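Local coordinates for protein sulfite reductase [ferredoxin] (Mycobacterium tuberculosis, PDB 1ZJ8) that catalyses the six-electron reduction of sulfite to sulfide with electrons from ferredoxin, using a siroheme and a [4Fe-4S] cluster, at residues 387-392 / 478-483; 442-447 / 530-535. All blocks are in the same frame, centred on the assembly; numbering follows the deposited sequence.

Contact 1. Residues 387-392 / 478-483; sequences TPYQKL and CARIQI. With SRM (siroheme), chain E.
R480 reaches from the cluster-binding loop to the backbone of P388, in the siroheme pocket of the nitrite and sulfite reductase fold. The loop 387-392 joins two strands of a ferredoxin-like half domain, and 478-483 starts at the second cysteine of the cluster-binding C-x3-C pair. The R480 chain bends at chi2 (113°) and chi3 (79°), and these turns place its guanidinium between the P388 carbonyl and a siroheme acetate. NH2 of R480 donates to P388 O at 2.9 Å. The bond is bent, 138° at the hydrogen, and the donor is tilted from the carbonyl plane. NH1 of R480 makes a weak bond of 3.1 Å to siroheme O4C and also bonds to the backbone O of D140. One guanidinium therefore holds a loop carbonyl and a cofactor carboxylate together, and it probably offsets part of the acetate charge. The Y389 ring meets this group with one face: NH2 of R480 lies 3.4 Å from CE2 of Y389, toward the ring rim. The two planes are steeply inclined, so the guanidinium comes edge-on to the ring. The cation-pi attraction is at most weak. M426 of strand 425-427 touches Y389, Q390 and R480. SG of C478 binds a cluster iron and lies 2.7 Å from the siroheme iron FE, consistent with an axial ligand bridging the two centres.

Contact 2. Residues 442-447 / 530-535; sequences RVRAQH and DELGDY. With SRM (siroheme), chain E.
R444 and D530 have the nearest CA atoms, 9.5 Å apart, where helix 442-455 passes the turn that leads into helix 532-545. The gap is bridged mainly by one long side chain. R444 leaves its helix with CG anti to the backbone N (chi1 -171°), then bends at chi2 and chi3. Its side chain crosses that of L532 at a slant, and L532 meets the guanidinium at the edge, near the plane. NH1 of R444 packs against CB, CG and CD1 of L532, with CB at 3.4 Å. This is van der Waals packing of a charged group against a leucine. The R444 head also lies beside the D530 backbone, NH2 of R444 being 4.4 Å from O of D530. The D530 carboxylate stays farther off: NH2 of R444 to OD1 of D530 is 6.3 Å, so any attraction between the opposite charges is probably modest. Both helices belong to the second 4Fe-4S domain of the nitrite and sulfite reductase family, where L532 also packs on F488 and F504 of the mixed sheet. Helix 532-545 is tied back to helix 442-455 by a salt bridge from D534 to R455. On helix 442-455, two side chains bond to backbone carbonyls of the preceding turn. NE2 of Q446 donates to O of R442 at 3.0 Å, and ND1 of H447 donates to O of V443 at 3.1 Å. V443 O also accepts from N of Q446, and the two donors come from opposite faces of its carbonyl plane. R442 turns to the cofactor instead. NH2 of R442 donates to siroheme O3B at 2.6 Å, nearly straight at 164°, with the acetate at the guanidinium edge.

In the fold
From the N terminus, the chain passes 387-392, then 442-447, then 478-483 and last 530-535. The segments alternate, so the two loops cross rather than nest. Contact 1 closes a loop with 85 residues between its segments and joins the second ferredoxin-like half domain to the second 4Fe-4S domain. Contact 2 closes one with 82 between and stays inside the second 4Fe-4S domain, joining two helices nearer the outside of the protein. The centres of contact 1 and contact 2 are about 17 Å apart. Siroheme is common to both contacts, and they also touch directly: NE2 of Q390 packs 3.8 Å from NH1 of R442, close to the same siroheme acetate.

Contact 1. Residues 387-392 / 478-483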
loop_
_atom_site.group_PDB
_atom_site.type_symbol
_atom_site.label_atom_id
_atom_site.label_comp_id
_atom_site.label_asym_id
_atom_site.label_seq_id
_atom_site.Cartn_x
_atom_site.Cartn_y
_atom_site.Cartn_z
ATOM N N THR A 387 0.506 -2.481 9.102
ATOM C CA THR A 387 1.238 -3.485 8.288
ATOM C C THR A 387 1.084 -3.193 6.801
ATOM O O THR A 387 0.070 -2.672 6.370
ATOM C CB THR A 387 0.682 -4.918 8.582
ATOM O OG1 THR A 387 0.806 -5.176 9.983
ATOM C CG2 THR A 387 1.399 -6.055 7.839
ATOM N N PRO A 388 2.111 -3.478 5.994
ATOM C CA PRO A 388 1.849 -3.415 4.548
ATOM C C PRO A 388 0.910 -4.491 3.989
ATOM O O PRO A 388 0.795 -4.611 2.774
ATOM C CB PRO A 388 3.255 -3.509 3.928
ATOM C CG PRO A 388 4.222 -3.223 5.085
ATOM C CD PRO A 388 3.537 -3.729 6.301
ATOM N N TYR A 389 0.210 -5.226 4.849
ATOM C CA TYR A 389 -0.786 -6.215 4.416
ATOM C C TYR A 389 -2.130 -5.941 5.076
ATOM O O TYR A 389 -2.955 -6.856 5.234
ATOM C CB TYR A 389 -0.264 -7.625 4.679
ATOM C CG TYR A 389 0.872 -7.944 3.726
ATOM C CD1 TYR A 389 2.196 -7.689 4.081
ATOM C CD2 TYR A 389 0.615 -8.432 2.433
ATOM C CE1 TYR A 389 3.225 -7.937 3.196
ATOM C CE2 TYR A 389 1.641 -8.687 1.550
ATOM C CZ TYR A 389 2.941 -8.441 1.934
ATOM O OH TYR A 389 3.979 -8.685 1.062
ATOM N N GLN A 390 -2.318 -4.661 5.435
ATOM C CA GLN A 390 -3.552 -4.107 5.992
ATOM C C GLN A 390 -3.904 -4.712 7.355
ATOM O O GLN A 390 -5.079 -4.991 7.648
ATOM C CB GLN A 390 -4.732 -4.282 5.036
ATOM C CG GLN A 390 -4.480 -3.908 3.611
ATOM C CD GLN A 390 -5.601 -4.387 2.714
ATOM O OE1 GLN A 390 -6.077 -5.522 2.852
ATOM N NE2 GLN A 390 -6.044 -3.528 1.799
ATOM N N LYS A 391 -2.878 -4.905 8.175
ATOM C CA LYS A 391 -3.018 -5.530 9.485
ATOM C C LYS A 391 -2.439 -4.614 10.542
ATOM O O LYS A 391 -1.878 -3.564 10.222
ATOM C CB LYS A 391 -2.343 -6.903 9.477
ATOM C CG LYS A 391 -3.206 -7.993 8.763
ATOM C CD LYS A 391 -2.578 -8.577 7.508
ATOM C CE LYS A 391 -3.525 -9.534 6.733
ATOM N NZ LYS A 391 -4.420 -8.943 5.698
ATOM N N LEU A 392 -2.602 -4.968 11.809
ATOM C CA LEU A 392 -1.918 -4.207 12.860
ATOM C C LEU A 392 -1.276 -5.083 13.911
ATOM O O LEU A 392 -1.822 -6.115 14.286
ATOM C CB LEU A 392 -2.836 -3.166 13.520
ATOM C CG LEU A 392 -4.351 -3.282 13.418
ATOM C CD1 LEU A 392 -5.026 -2.220 14.315
ATOM C CD2 LEU A 392 -4.827 -3.110 11.990
ATOM N N CYS A 478 -4.202 -1.522 -6.690
ATOM C CA CYS A 478 -3.914 -1.029 -5.337
ATOM C C CYS A 478 -3.794 -2.103 -4.283
ATOM O O CYS A 478 -3.106 -1.913 -3.286
ATOM C CB CYS A 478 -5.023 -0.093 -4.870
ATOM S SG CYS A 478 -5.123 1.505 -5.758
ATOM N N ALA A 479 -4.530 -3.200 -4.476
ATOM C CA ALA A 479 -4.483 -4.346 -3.579
ATOM C C ALA A 479 -3.691 -5.457 -4.232
ATOM O O ALA A 479 -3.895 -6.623 -3.922
ATOM C CB ALA A 479 -5.887 -4.817 -3.230
ATOM N N ARG A 480 -2.785 -5.089 -5.139
ATOM C CA ARG A 480 -1.775 -6.005 -5.672
ATOM C C ARG A 480 -2.342 -7.261 -6.361
ATOM O O ARG A 480 -2.227 -8.367 -5.854
ATOM C CB ARG A 480 -0.767 -6.352 -4.550
ATOM C CG ARG A 480 0.395 -5.311 -4.408
ATOM C CD ARG A 480 0.408 -4.490 -3.126
ATOM N NE ARG A 480 0.958 -5.247 -2.010
ATOM C CZ ARG A 480 1.200 -4.755 -0.796
ATOM N NH1 ARG A 480 0.968 -3.474 -0.496
ATOM N NH2 ARG A 480 1.685 -5.567 0.131
ATOM N N ILE A 481 -2.923 -7.059 -7.542
ATOM C CA ILE A 481 -3.533 -8.122 -8.365
ATOM C C ILE A 481 -2.561 -9.236 -8.794
ATOM O O ILE A 481 -2.855 -10.442 -8.696
ATOM C CB ILE A 481 -4.071 -7.540 -9.702
ATOM C CG1 ILE A 481 -5.105 -6.445 -9.468
ATOM C CG2 ILE A 481 -4.686 -8.660 -10.574
ATOM C CD1 ILE A 481 -5.359 -5.578 -10.662
ATOM N N GLN A 482 -1.407 -8.812 -9.294
ATOM C CA GLN A 482 -0.558 -9.693 -10.076
ATOM C C GLN A 482 0.342 -10.510 -9.197
ATOM O O GLN A 482 1.123 -11.315 -9.702
ATOM C CB GLN A 482 0.291 -8.904 -11.093
ATOM C CG GLN A 482 -0.494 -8.017 -12.073
ATOM C CD GLN A 482 -0.791 -6.649 -11.502
ATOM O OE1 GLN A 482 -0.827 -6.472 -10.283
ATOM N NE2 GLN A 482 -0.992 -5.665 -12.380
ATOM N N ILE A 483 0.253 -10.316 -7.887
ATOM C CA ILE A 483 1.147 -11.028 -6.982
ATOM C C ILE A 483 0.361 -11.781 -5.922
ATOM O O ILE A 483 0.811 -11.911 -4.790
ATOM C CB ILE A 483 2.192 -10.062 -6.367
ATOM C CG1 ILE A 483 1.516 -8.955 -5.551
ATOM C CG2 ILE A 483 3.038 -9.444 -7.467
ATOM C CD1 ILE A 483 2.470 -7.935 -5.023
HETATM FE FE SRM E . -3.510 3.491 -4.777
HETATM C CHA SRM E . -5.068 5.659 -6.909
HETATM C CHB SRM E . -6.320 3.278 -2.966
HETATM C CHC SRM E . -2.007 1.463 -2.724
HETATM C CHD SRM E . -1.841 2.062 -7.443
HETATM N NA SRM E . -5.262 4.455 -4.799
HETATM C C1A SRM E . -5.684 5.402 -5.666
HETATM C C2A SRM E . -6.882 6.166 -5.192
HETATM C CMA SRM E . -6.441 7.456 -4.573
HETATM C CDA SRM E . -7.931 6.323 -6.258
HETATM C CEA SRM E . -8.087 7.636 -6.956
HETATM O O3A SRM E . -7.142 8.070 -7.623
HETATM O O4A SRM E . -9.139 8.286 -6.866
HETATM C C3A SRM E . -7.408 5.224 -4.163
HETATM C CAA SRM E . -7.955 5.883 -2.941
HETATM C CBA SRM E . -9.410 6.078 -3.274
HETATM C CCA SRM E . -10.254 5.996 -2.044
HETATM O O1A SRM E . -9.984 5.132 -1.182
HETATM O O2A SRM E . -11.195 6.816 -1.910
HETATM C C4A SRM E . -6.275 4.281 -3.943
HETATM N NB SRM E . -4.035 2.673 -3.068
HETATM C C1B SRM E . -5.191 2.690 -2.402
HETATM C C2B SRM E . -5.150 2.060 -1.038
HETATM C CMB SRM E . -5.943 2.792 0.009
HETATM C CDB SRM E . -5.710 0.683 -1.169
HETATM C CEB SRM E . -5.797 -0.160 0.053
HETATM O O3B SRM E . -6.889 -0.492 0.563
HETATM O O4B SRM E . -4.731 -0.516 0.555
HETATM C C3B SRM E . -3.652 2.030 -0.827
HETATM C CAB SRM E . -3.166 3.318 -0.217
HETATM C CBB SRM E . -1.882 3.134 0.533
HETATM C CCB SRM E . -1.314 4.468 0.925
HETATM O O1B SRM E . -1.415 4.881 2.078
HETATM O O2B SRM E . -0.708 5.163 0.116
HETATM C C4B SRM E . -3.183 2.053 -2.257
HETATM N NC SRM E . -2.307 2.002 -5.042
HETATM C C1C SRM E . -1.630 1.379 -4.056
HETATM C C2C SRM E . -0.792 0.369 -4.508
HETATM C CDC SRM E . -0.091 -0.702 -3.741
HETATM C CEC SRM E . 1.240 -0.472 -3.140
HETATM O O3C SRM E . 1.723 0.683 -3.107
HETATM O O4C SRM E . 1.815 -1.482 -2.706
HETATM C C3C SRM E . -0.813 0.539 -5.860
HETATM C CAC SRM E . 0.005 -0.373 -6.716
HETATM C CBC SRM E . 1.515 -0.274 -6.712
HETATM C CCC SRM E . 1.932 0.887 -7.598
HETATM O O1C SRM E . 1.722 2.076 -7.235
HETATM O O2C SRM E . 2.463 0.597 -8.700
HETATM C C4C SRM E . -1.673 1.564 -6.156
HETATM N ND SRM E . -3.211 4.022 -6.707
HETATM C C1D SRM E . -2.662 3.192 -7.609
HETATM C C2D SRM E . -3.044 3.605 -8.900
HETATM C CAD SRM E . -2.184 3.359 -10.127
HETATM C CBD SRM E . -1.201 4.411 -10.535
HETATM C CCD SRM E . -0.212 4.224 -11.650
HETATM O O1D SRM E . 0.999 4.213 -11.334
HETATM O O2D SRM E . -0.589 4.081 -12.844
HETATM C C3D SRM E . -3.847 4.720 -8.734
HETATM C CDD SRM E . -4.120 5.755 -9.791
HETATM C CED SRM E . -3.119 6.820 -10.181
HETATM O O3D SRM E . -2.122 7.045 -9.494
HETATM O O4D SRM E . -3.272 7.499 -11.206
HETATM C C4D SRM E . -3.940 4.968 -7.374
#

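Contact 2. Residues 442-447 / 530-535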
loop_
_atom_site.group_PDB
_atom_site.type_symbol
_atom_site.label_atom_id
_atom_site.label_comp_id
_atom_site.label_asym_id
_atom_site.label_seq_id
_atom_site.Cartn_x
_atom_site.Cartn_y
_atom_site.Cartn_z
ATOM N N ARG A 442 -14.187 -3.691 -0.710
ATOM C CA ARG A 442 -13.990 -3.743 0.734
ATOM C C ARG A 442 -15.207 -4.276 1.484
ATOM O O ARG A 442 -15.050 -5.006 2.462
ATOM C CB ARG A 442 -13.519 -2.410 1.349
ATOM C CG ARG A 442 -12.752 -2.693 2.679
ATOM C CD ARG A 442 -12.180 -1.498 3.442
ATOM N NE ARG A 442 -11.252 -0.678 2.666
ATOM C CZ ARG A 442 -10.043 -1.043 2.251
ATOM N NH1 ARG A 442 -9.573 -2.245 2.492
ATOM N NH2 ARG A 442 -9.300 -0.196 1.554
ATOM N N VAL A 443 -16.407 -3.956 1.013
ATOM C CA VAL A 443 -17.628 -4.462 1.643
ATOM C C VAL A 443 -17.860 -5.947 1.289
ATOM O O VAL A 443 -18.241 -6.764 2.147
ATOM C CB VAL A 443 -18.863 -3.602 1.233
ATOM C CG1 VAL A 443 -20.067 -3.925 2.158
ATOM C CG2 VAL A 443 -18.506 -2.084 1.266
ATOM N N ARG A 444 -17.626 -6.274 0.020
ATOM C CA ARG A 444 -17.710 -7.644 -0.457
ATOM C C ARG A 444 -16.901 -8.571 0.428
ATOM O O ARG A 444 -17.405 -9.592 0.923
ATOM C CB ARG A 444 -17.175 -7.722 -1.886
ATOM C CG ARG A 444 -17.411 -9.072 -2.556
ATOM C CD ARG A 444 -18.862 -9.221 -3.000
ATOM N NE ARG A 444 -19.448 -10.494 -2.610
ATOM C CZ ARG A 444 -19.200 -11.649 -3.198
ATOM N NH1 ARG A 444 -18.357 -11.711 -4.195
ATOM N NH2 ARG A 444 -19.790 -12.757 -2.791
ATOM N N ALA A 445 -15.651 -8.174 0.638
ATOM C CA ALA A 445 -14.697 -8.912 1.461
ATOM C C ALA A 445 -15.234 -9.213 2.837
ATOM O O ALA A 445 -14.912 -10.244 3.418
ATOM C CB ALA A 445 -13.412 -8.108 1.608
ATOM N N GLN A 446 -16.049 -8.307 3.368
ATOM C CA GLN A 446 -16.589 -8.485 4.721
ATOM C C GLN A 446 -17.550 -9.668 4.807
ATOM O O GLN A 446 -17.699 -10.283 5.869
ATOM C CB GLN A 446 -17.312 -7.215 5.207
ATOM C CG GLN A 446 -16.502 -5.926 5.128
ATOM C CD GLN A 446 -15.189 -6.050 5.825
ATOM O OE1 GLN A 446 -15.094 -6.712 6.855
ATOM N NE2 GLN A 446 -14.152 -5.427 5.268
ATOM N N HIS A 447 -18.193 -9.972 3.679
ATOM C CA HIS A 447 -19.098 -11.117 3.572
ATOM C C HIS A 447 -18.390 -12.346 3.039
ATOM O O HIS A 447 -18.804 -13.477 3.316
ATOM C CB HIS A 447 -20.242 -10.805 2.587
ATOM C CG HIS A 447 -21.134 -9.667 3.004
ATOM N ND1 HIS A 447 -20.831 -8.341 2.745
ATOM C CD2 HIS A 447 -22.336 -9.661 3.636
ATOM C CE1 HIS A 447 -21.797 -7.572 3.218
ATOM N NE2 HIS A 447 -22.719 -8.346 3.763
ATOM N N ASP A 530 -21.048 -12.041 -7.935
ATOM C CA ASP A 530 -21.818 -13.021 -7.174
ATOM C C ASP A 530 -21.099 -14.372 -7.126
ATOM O O ASP A 530 -21.240 -15.127 -6.172
ATOM C CB ASP A 530 -23.207 -13.225 -7.793
ATOM C CG ASP A 530 -23.996 -11.924 -7.931
ATOM O OD1 ASP A 530 -24.298 -11.268 -6.898
ATOM O OD2 ASP A 530 -24.314 -11.565 -9.086
ATOM N N GLU A 531 -20.335 -14.681 -8.164
ATOM C CA GLU A 531 -19.681 -15.990 -8.278
ATOM C C GLU A 531 -18.342 -16.137 -7.553
ATOM O O GLU A 531 -17.766 -17.222 -7.596
ATOM C CB GLU A 531 -19.424 -16.317 -9.757
ATOM C CG GLU A 531 -20.660 -16.454 -10.643
ATOM C CD GLU A 531 -20.313 -16.483 -12.151
ATOM O OE1 GLU A 531 -19.339 -15.792 -12.561
ATOM O OE2 GLU A 531 -21.022 -17.187 -12.923
ATOM N N LEU A 532 -17.823 -15.080 -6.926
ATOM C CA LEU A 532 -16.458 -15.122 -6.390
ATOM C C LEU A 532 -16.250 -16.293 -5.438
ATOM O O LEU A 532 -15.245 -16.990 -5.532
ATOM C CB LEU A 532 -16.100 -13.823 -5.665
ATOM C CG LEU A 532 -15.902 -12.517 -6.444
ATOM C CD1 LEU A 532 -15.604 -11.395 -5.495
ATOM C CD2 LEU A 532 -14.766 -12.656 -7.410
ATOM N N GLY A 533 -17.199 -16.500 -4.524
ATOM C CA GLY A 533 -17.147 -17.608 -3.570
ATOM C C GLY A 533 -17.259 -18.950 -4.249
ATOM O O GLY A 533 -16.553 -19.894 -3.898
ATOM N N ASP A 534 -18.154 -19.042 -5.224
ATOM C CA ASP A 534 -18.293 -20.258 -6.022
ATOM C C ASP A 534 -16.984 -20.599 -6.712
ATOM O O ASP A 534 -16.504 -21.728 -6.647
ATOM C CB ASP A 534 -19.358 -20.080 -7.109
ATOM C CG ASP A 534 -20.758 -19.896 -6.555
ATOM O OD1 ASP A 534 -21.192 -20.712 -5.725
ATOM O OD2 ASP A 534 -21.446 -18.952 -6.985
ATOM N N TYR A 535 -16.419 -19.610 -7.385
ATOM C CA TYR A 535 -15.196 -19.805 -8.150
ATOM C C TYR A 535 -14.006 -20.230 -7.284
ATOM O O TYR A 535 -13.314 -21.194 -7.604
ATOM C CB TYR A 535 -14.836 -18.528 -8.909
ATOM C CG TYR A 535 -13.465 -18.607 -9.504
ATOM C CD1 TYR A 535 -13.275 -19.108 -10.778
ATOM C CD2 TYR A 535 -12.354 -18.234 -8.772
ATOM C CE1 TYR A 535 -12.022 -19.212 -11.310
ATOM C CE2 TYR A 535 -11.098 -18.331 -9.292
ATOM C CZ TYR A 535 -10.932 -18.815 -10.561
ATOM O OH TYR A 535 -9.662 -18.910 -11.092
HETATM FE FE SRM E . -3.510 3.491 -4.777
HETATM C CHA SRM E . -5.068 5.659 -6.909
HETATM C CHB SRM E . -6.320 3.278 -2.966
HETATM C CHC SRM E . -2.007 1.463 -2.724
HETATM C CHD SRM E . -1.841 2.062 -7.443
HETATM N NA SRM E . -5.262 4.455 -4.799
HETATM C C1A SRM E . -5.684 5.402 -5.666
HETATM C C2A SRM E . -6.882 6.166 -5.192
HETATM C CMA SRM E . -6.441 7.456 -4.573
HETATM C CDA SRM E . -7.931 6.323 -6.258
HETATM C CEA SRM E . -8.087 7.636 -6.956
HETATM O O3A SRM E . -7.142 8.070 -7.623
HETATM O O4A SRM E . -9.139 8.286 -6.866
HETATM C C3A SRM E . -7.408 5.224 -4.163
HETATM C CAA SRM E . -7.955 5.883 -2.941
HETATM C CBA SRM E . -9.410 6.078 -3.274
HETATM C CCA SRM E . -10.254 5.996 -2.044
HETATM O O1A SRM E . -9.984 5.132 -1.182
HETATM O O2A SRM E . -11.195 6.816 -1.910
HETATM C C4A SRM E . -6.275 4.281 -3.943
HETATM N NB SRM E . -4.035 2.673 -3.068
HETATM C C1B SRM E . -5.191 2.690 -2.402
HETATM C C2B SRM E . -5.150 2.060 -1.038
HETATM C CMB SRM E . -5.943 2.792 0.009
HETATM C CDB SRM E . -5.710 0.683 -1.169
HETATM C CEB SRM E . -5.797 -0.160 0.053
HETATM O O3B SRM E . -6.889 -0.492 0.563
HETATM O O4B SRM E . -4.731 -0.516 0.555
HETATM C C3B SRM E . -3.652 2.030 -0.827
HETATM C CAB SRM E . -3.166 3.318 -0.217
HETATM C CBB SRM E . -1.882 3.134 0.533
HETATM C CCB SRM E . -1.314 4.468 0.925
HETATM O O1B SRM E . -1.415 4.881 2.078
HETATM O O2B SRM E . -0.708 5.163 0.116
HETATM C C4B SRM E . -3.183 2.053 -2.257
HETATM N NC SRM E . -2.307 2.002 -5.042
HETATM C C1C SRM E . -1.630 1.379 -4.056
HETATM C C2C SRM E . -0.792 0.369 -4.508
HETATM C CDC SRM E . -0.091 -0.702 -3.741
HETATM C CEC SRM E . 1.240 -0.472 -3.140
HETATM O O3C SRM E . 1.723 0.683 -3.107
HETATM O O4C SRM E . 1.815 -1.482 -2.706
HETATM C C3C SRM E . -0.813 0.539 -5.860
HETATM C CAC SRM E . 0.005 -0.373 -6.716
HETATM C CBC SRM E . 1.515 -0.274 -6.712
HETATM C CCC SRM E . 1.932 0.887 -7.598
HETATM O O1C SRM E . 1.722 2.076 -7.235
HETATM O O2C SRM E . 2.463 0.597 -8.700
HETATM C C4C SRM E . -1.673 1.564 -6.156
HETATM N ND SRM E . -3.211 4.022 -6.707
HETATM C C1D SRM E . -2.662 3.192 -7.609
HETATM C C2D SRM E . -3.044 3.605 -8.900
HETATM C CAD SRM E . -2.184 3.359 -10.127
HETATM C CBD SRM E . -1.201 4.411 -10.535
HETATM C CCD SRM E . -0.212 4.224 -11.650
HETATM O O1D SRM E . 0.999 4.213 -11.334
HETATM O O2D SRM E . -0.589 4.081 -12.844
HETATM C C3D SRM E . -3.847 4.720 -8.734
HETATM C CDD SRM E . -4.120 5.755 -9.791
HETATM C CED SRM E . -3.119 6.820 -10.181
HETATM O O3D SRM E . -2.122 7.045 -9.494
HETATM O O4D SRM E . -3.272 7.499 -11.206
HETATM C C4D SRM E . -3.940 4.968 -7.374
#